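Local coordinates for extracellular solute-binding protein family 1 (Alicyclobacillus acidocaldarius subsp. acidocaldarius, PDB 4OVJ) that probably binds a solute outside the cell and delivers it to a membrane transporter, at residues E90-Y95 and G123-G128; E145-K150 and K172-W177; P248-K253 and V265-E270. One frame throughout, in Å; residues are numbered along the deposited sequence.

Interaction 1. Residues E90-Y95 and G123-G128; sequences EYIDAY and GYIDGG
With CG1 trans to its own carbonyl carbon (chi1 -59°) and CD1 folded back by the second torsion (chi2 -70°), Ile-125 turns its branched end to helix 92-98, where Asp-93, its CG anti to the backbone N (chi1 177°), receives it. Ile-125 closes the first arm of a two-residue beta hairpin, strand 124-125 against strand 128-144, whose type I' turn runs from Ile-125 to Gly-128. Paired bonds close it, Ile-125 N to Gly-128 O at 2.9 Å and Gly-128 N to Ile-125 O at 3.0 Å. Asp-126 and Gly-127 both take positive phi at the corner, a demand that glycine meets easily.

The two side chains cross at about a right angle. CD1 of Ile-125 lies 3.7 Å from CA of Asp-93, while CG2 of Ile-125 comes within 3.6 Å of Asp-93 OD1. A beta-branched residue suits this place because its two arms spread over both the backbone and the carboxylate; it also reaches Ala-96 and Lys-97, one turn further along the helix. The polar partner of Asp-93 OD1 is Lys-97, with which it forms a salt bridge. Asp-126 OD2 stands 5.6 Å from Asp-93 OD1, and Lys-97, which Asp-126 also touches, may soften the repulsion. Cutting Ile-125 back to an alanine removes both outer arms and is likely to leave a gap beside Asp-93 and the Asp-93 to Lys-97 pair less covered.

Deeper in, Ile-92 packs against Met-87 and Leu-101. Its CG2 meets Ile-125 CD1 at 4.4 Å, and its CD1 ends 4.1 Å from the carbonyl O of Gly-123.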
loop_
_atom_site.group_PDB
_atom_site.type_symbol
_atom_site.label_atom_id
_atom_site.label_comp_id
_atom_site.label_asym_id
_atom_site.label_seq_id
_atom_site.Cartn_x
_atom_site.Cartn_y
_atom_site.Cartn_z
ATOM N N GLU A 90 3.947 11.801 -0.140
ATOM C CA GLU A 90 4.264 12.826 0.866
ATOM C C GLU A 90 4.586 14.211 0.267
ATOM O O GLU A 90 4.310 15.249 0.893
ATOM C CB GLU A 90 5.453 12.353 1.724
ATOM C CG GLU A 90 5.950 13.386 2.732
ATOM C CD GLU A 90 7.013 12.864 3.685
ATOM O OE1 GLU A 90 7.509 11.726 3.501
ATOM O OE2 GLU A 90 7.360 13.615 4.626
ATOM N N TYR A 91 5.193 14.224 -0.913
ATOM C CA TYR A 91 5.733 15.449 -1.493
ATOM C C TYR A 91 5.015 15.975 -2.729
ATOM O O TYR A 91 5.277 17.101 -3.176
ATOM C CB TYR A 91 7.196 15.221 -1.837
ATOM C CG TYR A 91 8.089 15.052 -0.623
ATOM C CD1 TYR A 91 8.184 16.046 0.340
ATOM C CD2 TYR A 91 8.826 13.901 -0.442
ATOM C CE1 TYR A 91 9.000 15.888 1.449
ATOM C CE2 TYR A 91 9.650 13.737 0.651
ATOM C CZ TYR A 91 9.734 14.725 1.592
ATOM O OH TYR A 91 10.557 14.542 2.672
ATOM N N ILE A 92 4.097 15.196 -3.280
ATOM C CA ILE A 92 3.500 15.561 -4.553
ATOM C C ILE A 92 2.708 16.873 -4.453
ATOM O O ILE A 92 2.761 17.688 -5.374
ATOM C CB ILE A 92 2.661 14.406 -5.157
ATOM C CG1 ILE A 92 2.278 14.734 -6.604
ATOM C CG2 ILE A 92 1.450 14.086 -4.292
ATOM C CD1 ILE A 92 1.793 13.528 -7.377
ATOM N N ASP A 93 2.016 17.099 -3.331
ATOM C CA ASP A 93 1.241 18.331 -3.170
ATOM C C ASP A 93 2.153 19.543 -3.280
ATOM O O ASP A 93 1.828 20.513 -3.981
ATOM C CB ASP A 93 0.507 18.365 -1.825
ATOM C CG ASP A 93 -0.248 19.673 -1.604
ATOM O OD1 ASP A 93 -1.346 19.830 -2.178
ATOM O OD2 ASP A 93 0.252 20.542 -0.841
ATOM N N ALA A 94 3.282 19.489 -2.579
ATOM C CA ALA A 94 4.210 20.623 -2.543
ATOM C C ALA A 94 4.739 20.945 -3.940
ATOM O O ALA A 94 4.681 22.097 -4.386
ATOM C CB ALA A 94 5.350 20.343 -1.581
ATOM N N TYR A 95 5.227 19.918 -4.643
ATOM C CA TYR A 95 5.766 20.112 -5.992
ATOM C C TYR A 95 4.692 20.606 -6.973
ATOM O O TYR A 95 4.947 21.489 -7.791
ATOM C CB TYR A 95 6.433 18.826 -6.495
ATOM C CG TYR A 95 7.828 18.650 -5.937
ATOM C CD1 TYR A 95 8.041 18.021 -4.724
ATOM C CD2 TYR A 95 8.933 19.147 -6.609
ATOM C CE1 TYR A 95 9.322 17.864 -4.204
ATOM C CE2 TYR A 95 10.210 19.003 -6.091
ATOM C CZ TYR A 95 10.399 18.367 -4.888
ATOM O OH TYR A 95 11.665 18.236 -4.364
ATOM N N GLY A 123 -3.014 10.739 -7.459
ATOM C CA GLY A 123 -2.087 11.662 -8.116
ATOM C C GLY A 123 -2.687 13.030 -8.400
ATOM O O GLY A 123 -2.019 13.885 -8.976
ATOM N N TYR A 124 -3.948 13.238 -8.007
ATOM C CA TYR A 124 -4.643 14.503 -8.258
ATOM C C TYR A 124 -4.372 15.520 -7.152
ATOM O O TYR A 124 -4.350 15.191 -5.964
ATOM C CB TYR A 124 -6.157 14.309 -8.423
ATOM C CG TYR A 124 -6.613 14.055 -9.834
ATOM C CD1 TYR A 124 -6.501 12.800 -10.408
ATOM C CD2 TYR A 124 -7.180 15.080 -10.599
ATOM C CE1 TYR A 124 -6.928 12.563 -11.702
ATOM C CE2 TYR A 124 -7.612 14.854 -11.894
ATOM C CZ TYR A 124 -7.486 13.591 -12.441
ATOM O OH TYR A 124 -7.901 13.361 -13.727
ATOM N N ILE A 125 -4.146 16.756 -7.571
ATOM C CA ILE A 125 -4.060 17.893 -6.662
ATOM C C ILE A 125 -4.905 18.991 -7.313
ATOM O O ILE A 125 -4.675 19.347 -8.463
ATOM C CB ILE A 125 -2.604 18.373 -6.481
ATOM C CG1 ILE A 125 -1.690 17.264 -5.921
ATOM C CG2 ILE A 125 -2.547 19.594 -5.570
ATOM C CD1 ILE A 125 -1.956 16.893 -4.473
ATOM N N ASP A 126 -5.907 19.498 -6.600
ATOM C CA ASP A 126 -6.742 20.602 -7.110
ATOM C C ASP A 126 -7.139 20.470 -8.587
ATOM O O ASP A 126 -6.951 21.406 -9.375
ATOM C CB ASP A 126 -6.016 21.937 -6.912
ATOM C CG ASP A 126 -5.740 22.249 -5.454
ATOM O OD1 ASP A 126 -6.478 21.750 -4.578
ATOM O OD2 ASP A 126 -4.779 23.004 -5.191
ATOM N N GLY A 127 -7.656 19.302 -8.959
ATOM C CA GLY A 127 -8.213 19.085 -10.295
ATOM C C GLY A 127 -7.235 18.691 -11.390
ATOM O O GLY A 127 -7.653 18.340 -12.492
ATOM N N GLY A 128 -5.939 18.752 -11.104
ATOM C CA GLY A 128 -4.914 18.354 -12.073
ATOM C C GLY A 128 -4.326 17.025 -11.653
ATOM O O GLY A 128 -4.322 16.696 -10.456
#

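Interaction 2. Residues E145-K150 and K172-W177; sequences EAAFAK and KATGKW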
loop_
_atom_site.group_PDB
_atom_site.type_symbol
_atom_site.label_atom_id
_atom_site.label_comp_id
_atom_site.label_asym_id
_atom_site.label_seq_id
_atom_site.Cartn_x
_atom_site.Cartn_y
_atom_site.Cartn_z
ATOM N N GLU A 145 -5.323 -22.269 3.486
ATOM C CA GLU A 145 -6.466 -22.815 2.762
ATOM C C GLU A 145 -7.044 -24.055 3.411
ATOM O O GLU A 145 -8.252 -24.151 3.616
ATOM C CB GLU A 145 -6.057 -23.205 1.355
ATOM C CG GLU A 145 -6.088 -22.095 0.362
ATOM C CD GLU A 145 -6.194 -22.646 -1.047
ATOM O OE1 GLU A 145 -5.341 -23.492 -1.406
ATOM O OE2 GLU A 145 -7.138 -22.250 -1.772
ATOM N N ALA A 146 -6.186 -25.022 3.705
ATOM C CA ALA A 146 -6.655 -26.277 4.257
ATOM C C ALA A 146 -7.259 -26.103 5.642
ATOM O O ALA A 146 -8.267 -26.737 5.953
ATOM C CB ALA A 146 -5.538 -27.316 4.279
ATOM N N ALA A 147 -6.688 -25.225 6.464
ATOM C CA ALA A 147 -7.253 -24.981 7.783
ATOM C C ALA A 147 -8.652 -24.368 7.703
ATOM O O ALA A 147 -9.564 -24.785 8.404
ATOM C CB ALA A 147 -6.350 -24.087 8.613
ATOM N N PHE A 148 -8.814 -23.360 6.857
ATOM C CA PHE A 148 -10.096 -22.680 6.740
ATOM C C PHE A 148 -11.152 -23.532 6.047
ATOM O O PHE A 148 -12.335 -23.375 6.318
ATOM C CB PHE A 148 -9.925 -21.292 6.098
ATOM C CG PHE A 148 -9.511 -20.262 7.108
ATOM C CD1 PHE A 148 -8.197 -20.230 7.571
ATOM C CD2 PHE A 148 -10.456 -19.407 7.669
ATOM C CE1 PHE A 148 -7.821 -19.336 8.571
ATOM C CE2 PHE A 148 -10.090 -18.505 8.657
ATOM C CZ PHE A 148 -8.764 -18.466 9.100
ATOM N N ALA A 149 -10.726 -24.445 5.182
ATOM C CA ALA A 149 -11.655 -25.399 4.577
ATOM C C ALA A 149 -12.343 -26.267 5.640
ATOM O O ALA A 149 -13.467 -26.734 5.421
ATOM C CB ALA A 149 -10.957 -26.254 3.519
ATOM N N LYS A 150 -11.706 -26.443 6.805
ATOM C CA LYS A 150 -12.333 -27.188 7.908
ATOM C C LYS A 150 -13.559 -26.466 8.485
ATOM O O LYS A 150 -14.401 -27.096 9.137
ATOM C CB LYS A 150 -11.318 -27.459 9.023
ATOM C CG LYS A 150 -10.149 -28.301 8.569
ATOM C CD LYS A 150 -9.083 -28.451 9.638
ATOM C CE LYS A 150 -7.957 -29.333 9.132
ATOM N NZ LYS A 150 -6.916 -29.514 10.166
ATOM N N LYS A 172 -11.831 -24.054 16.781
ATOM C CA LYS A 172 -12.428 -25.278 17.322
ATOM C C LYS A 172 -11.890 -26.520 16.624
ATOM O O LYS A 172 -11.599 -27.527 17.273
ATOM C CB LYS A 172 -13.947 -25.237 17.185
ATOM C CG LYS A 172 -14.640 -24.333 18.185
ATOM C CD LYS A 172 -14.828 -25.012 19.531
ATOM C CE LYS A 172 -16.066 -24.481 20.232
ATOM N NZ LYS A 172 -16.219 -23.017 20.009
ATOM N N ALA A 173 -11.752 -26.443 15.303
ATOM C CA ALA A 173 -11.293 -27.580 14.504
ATOM C C ALA A 173 -9.793 -27.850 14.646
ATOM O O ALA A 173 -9.363 -28.993 14.534
ATOM C CB ALA A 173 -11.642 -27.379 13.040
ATOM N N THR A 174 -9.001 -26.807 14.881
ATOM C CA THR A 174 -7.543 -26.929 14.835
ATOM C C THR A 174 -6.863 -26.900 16.195
ATOM O O THR A 174 -5.765 -27.442 16.347
ATOM C CB THR A 174 -6.904 -25.780 14.025
ATOM O OG1 THR A 174 -7.131 -24.531 14.695
ATOM C CG2 THR A 174 -7.452 -25.732 12.614
ATOM N N GLY A 175 -7.482 -26.236 17.164
ATOM C CA GLY A 175 -6.832 -25.934 18.441
ATOM C C GLY A 175 -5.723 -24.888 18.353
ATOM O O GLY A 175 -5.038 -24.612 19.345
ATOM N N LYS A 176 -5.549 -24.289 17.176
ATOM C CA LYS A 176 -4.541 -23.265 16.974
ATOM C C LYS A 176 -5.245 -21.922 16.869
ATOM O O LYS A 176 -6.475 -21.861 16.752
ATOM C CB LYS A 176 -3.759 -23.539 15.692
ATOM C CG LYS A 176 -2.908 -24.797 15.746
ATOM C CD LYS A 176 -2.042 -24.903 14.513
ATOM C CE LYS A 176 -1.255 -26.212 14.484
ATOM N NZ LYS A 176 -0.625 -26.483 13.153
ATOM N N TRP A 177 -4.477 -20.842 16.904
ATOM C CA TRP A 177 -5.049 -19.518 16.668
ATOM C C TRP A 177 -5.487 -19.452 15.224
ATOM O O TRP A 177 -4.752 -19.882 14.344
ATOM C CB TRP A 177 -4.058 -18.414 16.997
ATOM C CG TRP A 177 -3.657 -18.429 18.432
ATOM C CD1 TRP A 177 -4.490 -18.438 19.507
ATOM C CD2 TRP A 177 -2.321 -18.425 18.961
ATOM N NE1 TRP A 177 -3.764 -18.452 20.675
ATOM C CE2 TRP A 177 -2.432 -18.454 20.369
ATOM C CE3 TRP A 177 -1.049 -18.409 18.386
ATOM C CZ2 TRP A 177 -1.313 -18.463 21.208
ATOM C CZ3 TRP A 177 0.067 -18.422 19.226
ATOM C CH2 TRP A 177 -0.077 -18.450 20.613
HETATM O O HOH W 1 -8.094 -30.547 12.670
#
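A single water carries the polar link between Lys-150 and Ala-173: it accepts from Lys-150 NZ at 3.0 Å and donates to Ala-173 O at 2.7 Å, while everything that touches directly is carbon. The lysine manages both roles because its chain is extended beyond CG (chi2 174°). CB meets CB of Ala-173 at 4.0 Å, CD runs on past the methyl CG2 of Thr-174 at 4.3 Å, and the ammonium group is left at the solvent-facing side to hold the water. Reaching Ala-173 O through that water, the ammonium probably lies favourably at the negative end of the helix dipole.

Alanine suits position 173 by letting the lysine stem come close, and Ala-147 likewise leaves room for Thr-174 CG2 at 4.5 Å. The threonine works on two sides: its methyl faces this contact, while OG1 accepts from Lys-176 N at 3.0 Å, nearly straight at 163°, and also bonds to Val-170 O. Phe-148 packs on the same helix further back, at Ile-166, Leu-167 and Val-170. Gly-175, the first residue to leave helical angles and with positive phi, is the familiar glycine exit of an alpha-helix, here helix 160-174, reinforced by an ST turn at Thr-174.

Interaction 3. Residues P248-K253 and V265-E270; sequences PMVQGK and VSLQSE
Val-250 lays its CG2 methyl against CD2 of Leu-267 at 3.8 Å, the two side chains crossing obliquely. The valine sits in a short helical turn, residues 248-251, that ends in a Schellman motif: Lys-253 N bonds to Pro-248 O at 2.8 Å and, inside that loop, Gly-252 N bonds to Met-249 O at 3.1 Å. The second bond also closes a type I beta turn. Gly-252 suits the exit because it must take a positive phi, which other residues adopt at a cost.

The partner, helix 263-269, connects strands 256-260 and 275-278, both of which run antiparallel to strand 128-144 of the mixed sheet. Leu-267 is buried, and its other neighbours include Leu-275 on the second of these strands. Met-249, present as selenomethionine, touches Leu-275 too, which makes that residue a neighbour shared by both segments.

Val-250 divides its two methyls between Leu-267 and Glu-270. Its CG1 is trans to the backbone N (chi1 173°) and comes 4.3 Å from CB of Glu-270, whereas CG2 takes the leucine. A compact branched residue fits where one side chain must fill two directions at once. Glu-270 is exposed and offers this contact its CB, a place where a long polar side chain can lend its aliphatic root. Outside the contact, Met-249 O of the turn accepts from Arg-273 NH2, and on the helix side Gln-268 OE1 accepts from Leu-275 N.

In the last turn of the helix, Ser-269 OG donates back to Ser-266 O at 2.6 Å, meeting the C=O at 128° and tilted 23° from the carbonyl plane.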
loop_
_atom_site.group_PDB
_atom_site.type_symbol
_atom_site.label_atom_id
_atom_site.label_comp_id
_atom_site.label_asym_id
_atom_site.label_seq_id
_atom_site.Cartn_x
_atom_site.Cartn_y
_atom_site.Cartn_z
ATOM N N PRO A 248 3.491 -15.549 14.441
ATOM C CA PRO A 248 2.917 -16.883 14.719
ATOM C C PRO A 248 2.499 -17.669 13.484
ATOM O O PRO A 248 2.425 -18.905 13.536
ATOM C CB PRO A 248 1.684 -16.598 15.576
ATOM C CG PRO A 248 1.671 -15.155 15.870
ATOM C CD PRO A 248 2.797 -14.468 15.165
HETATM N N MSE A 249 2.205 -16.978 12.391
HETATM C CA MSE A 249 1.878 -17.692 11.159
HETATM C C MSE A 249 3.084 -18.432 10.626
HETATM O O MSE A 249 2.978 -19.578 10.184
HETATM C CB MSE A 249 1.310 -16.728 10.136
HETATM C CG MSE A 249 0.452 -17.563 9.219
HETATM SE SE MSE A 249 -0.532 -16.378 8.048
HETATM C CE MSE A 249 -1.207 -17.872 6.985
ATOM N N VAL A 250 4.250 -17.795 10.684
ATOM C CA VAL A 250 5.511 -18.432 10.285
ATOM C C VAL A 250 5.848 -19.618 11.192
ATOM O O VAL A 250 6.426 -20.617 10.747
ATOM C CB VAL A 250 6.655 -17.385 10.265
ATOM C CG1 VAL A 250 8.004 -18.033 10.033
ATOM C CG2 VAL A 250 6.381 -16.339 9.190
ATOM N N GLN A 251 5.466 -19.523 12.463
ATOM C CA GLN A 251 5.709 -20.593 13.428
ATOM C C GLN A 251 4.701 -21.738 13.342
ATOM O O GLN A 251 4.844 -22.752 14.036
ATOM C CB GLN A 251 5.687 -20.027 14.841
ATOM C CG GLN A 251 6.720 -18.945 15.068
ATOM C CD GLN A 251 6.608 -18.343 16.440
ATOM O OE1 GLN A 251 5.752 -18.728 17.236
ATOM N NE2 GLN A 251 7.479 -17.409 16.740
ATOM N N GLY A 252 3.675 -21.566 12.521
ATOM C CA GLY A 252 2.611 -22.552 12.392
ATOM C C GLY A 252 1.579 -22.550 13.509
ATOM O O GLY A 252 0.784 -23.480 13.625
ATOM N N LYS A 253 1.587 -21.497 14.321
ATOM C CA LYS A 253 0.726 -21.398 15.488
ATOM C C LYS A 253 -0.564 -20.645 15.176
ATOM O O LYS A 253 -1.536 -20.741 15.924
ATOM C CB LYS A 253 1.485 -20.705 16.622
ATOM C CG LYS A 253 2.707 -21.485 17.095
ATOM C CD LYS A 253 3.378 -20.817 18.284
ATOM C CE LYS A 253 4.667 -21.535 18.658
ATOM N NZ LYS A 253 4.409 -22.965 18.980
ATOM N N VAL A 265 4.317 -13.480 -0.750
ATOM C CA VAL A 265 5.486 -14.148 -1.330
ATOM C C VAL A 265 6.434 -14.590 -0.218
ATOM O O VAL A 265 6.844 -15.750 -0.173
ATOM C CB VAL A 265 6.225 -13.249 -2.343
ATOM C CG1 VAL A 265 7.596 -13.823 -2.688
ATOM C CG2 VAL A 265 5.369 -13.072 -3.587
ATOM N N SER A 266 6.757 -13.667 0.684
ATOM C CA SER A 266 7.611 -13.970 1.835
ATOM C C SER A 266 7.021 -15.059 2.720
ATOM O O SER A 266 7.711 -15.998 3.087
ATOM C CB SER A 266 7.853 -12.722 2.695
ATOM O OG SER A 266 8.545 -11.743 1.959
ATOM N N LEU A 267 5.749 -14.920 3.076
ATOM C CA LEU A 267 5.095 -15.907 3.930
ATOM C C LEU A 267 5.098 -17.275 3.281
ATOM O O LEU A 267 5.421 -18.269 3.917
ATOM C CB LEU A 267 3.660 -15.507 4.253
ATOM C CG LEU A 267 3.556 -14.366 5.244
ATOM C CD1 LEU A 267 2.148 -13.809 5.215
ATOM C CD2 LEU A 267 3.947 -14.797 6.662
ATOM N N GLN A 268 4.741 -17.339 2.009
ATOM C CA GLN A 268 4.655 -18.635 1.357
ATOM C C GLN A 268 6.015 -19.324 1.270
ATOM O O GLN A 268 6.089 -20.547 1.354
ATOM C CB GLN A 268 4.027 -18.526 -0.034
ATOM C CG GLN A 268 3.752 -19.870 -0.689
ATOM C CD GLN A 268 2.688 -20.683 0.034
ATOM O OE1 GLN A 268 1.500 -20.561 -0.265
ATOM N NE2 GLN A 268 3.105 -21.504 0.995
ATOM N N SER A 269 7.081 -18.540 1.131
ATOM C CA SER A 269 8.457 -19.073 1.091
ATOM C C SER A 269 8.885 -19.741 2.395
ATOM O O SER A 269 9.849 -20.504 2.403
ATOM C CB SER A 269 9.477 -17.973 0.728
ATOM O OG SER A 269 9.750 -17.129 1.839
ATOM N N GLU A 270 8.182 -19.448 3.489
ATOM C CA GLU A 270 8.564 -19.915 4.824
ATOM C C GLU A 270 7.803 -21.162 5.258
ATOM O O GLU A 270 8.061 -21.673 6.334
ATOM C CB GLU A 270 8.318 -18.805 5.859
ATOM C CG GLU A 270 9.202 -17.577 5.677
ATOM C CD GLU A 270 10.654 -17.811 6.053
ATOM O OE1 GLU A 270 10.965 -18.820 6.731
ATOM O OE2 GLU A 270 11.498 -16.972 5.677
HETATM O O HOH W 2 6.726 -21.766 8.615
#

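In the fold
Along the chain the three contacts follow in series, each closing before the next opens. Interaction 1 stands apart, its centre 46 Å from interaction 2 and 38 Å from interaction 3, on the opposite side of the chain's centre. Interactions 2 and 3 are neighbours, with centres 15 Å apart, joined by a probable hydrogen bond from Trp-177 N to Lys-253 O. Strand 128-144, broken by a bulge or short loop, relates all three: it starts at the hairpin of interaction 1, leads into helix 145-149 of interaction 2, and pairs with strands 256-260 and 275-278 around helix 263-269 of interaction 3. It thus ties opposite sides of the chain, consistent with the two-lobed architecture of solute-binding proteins.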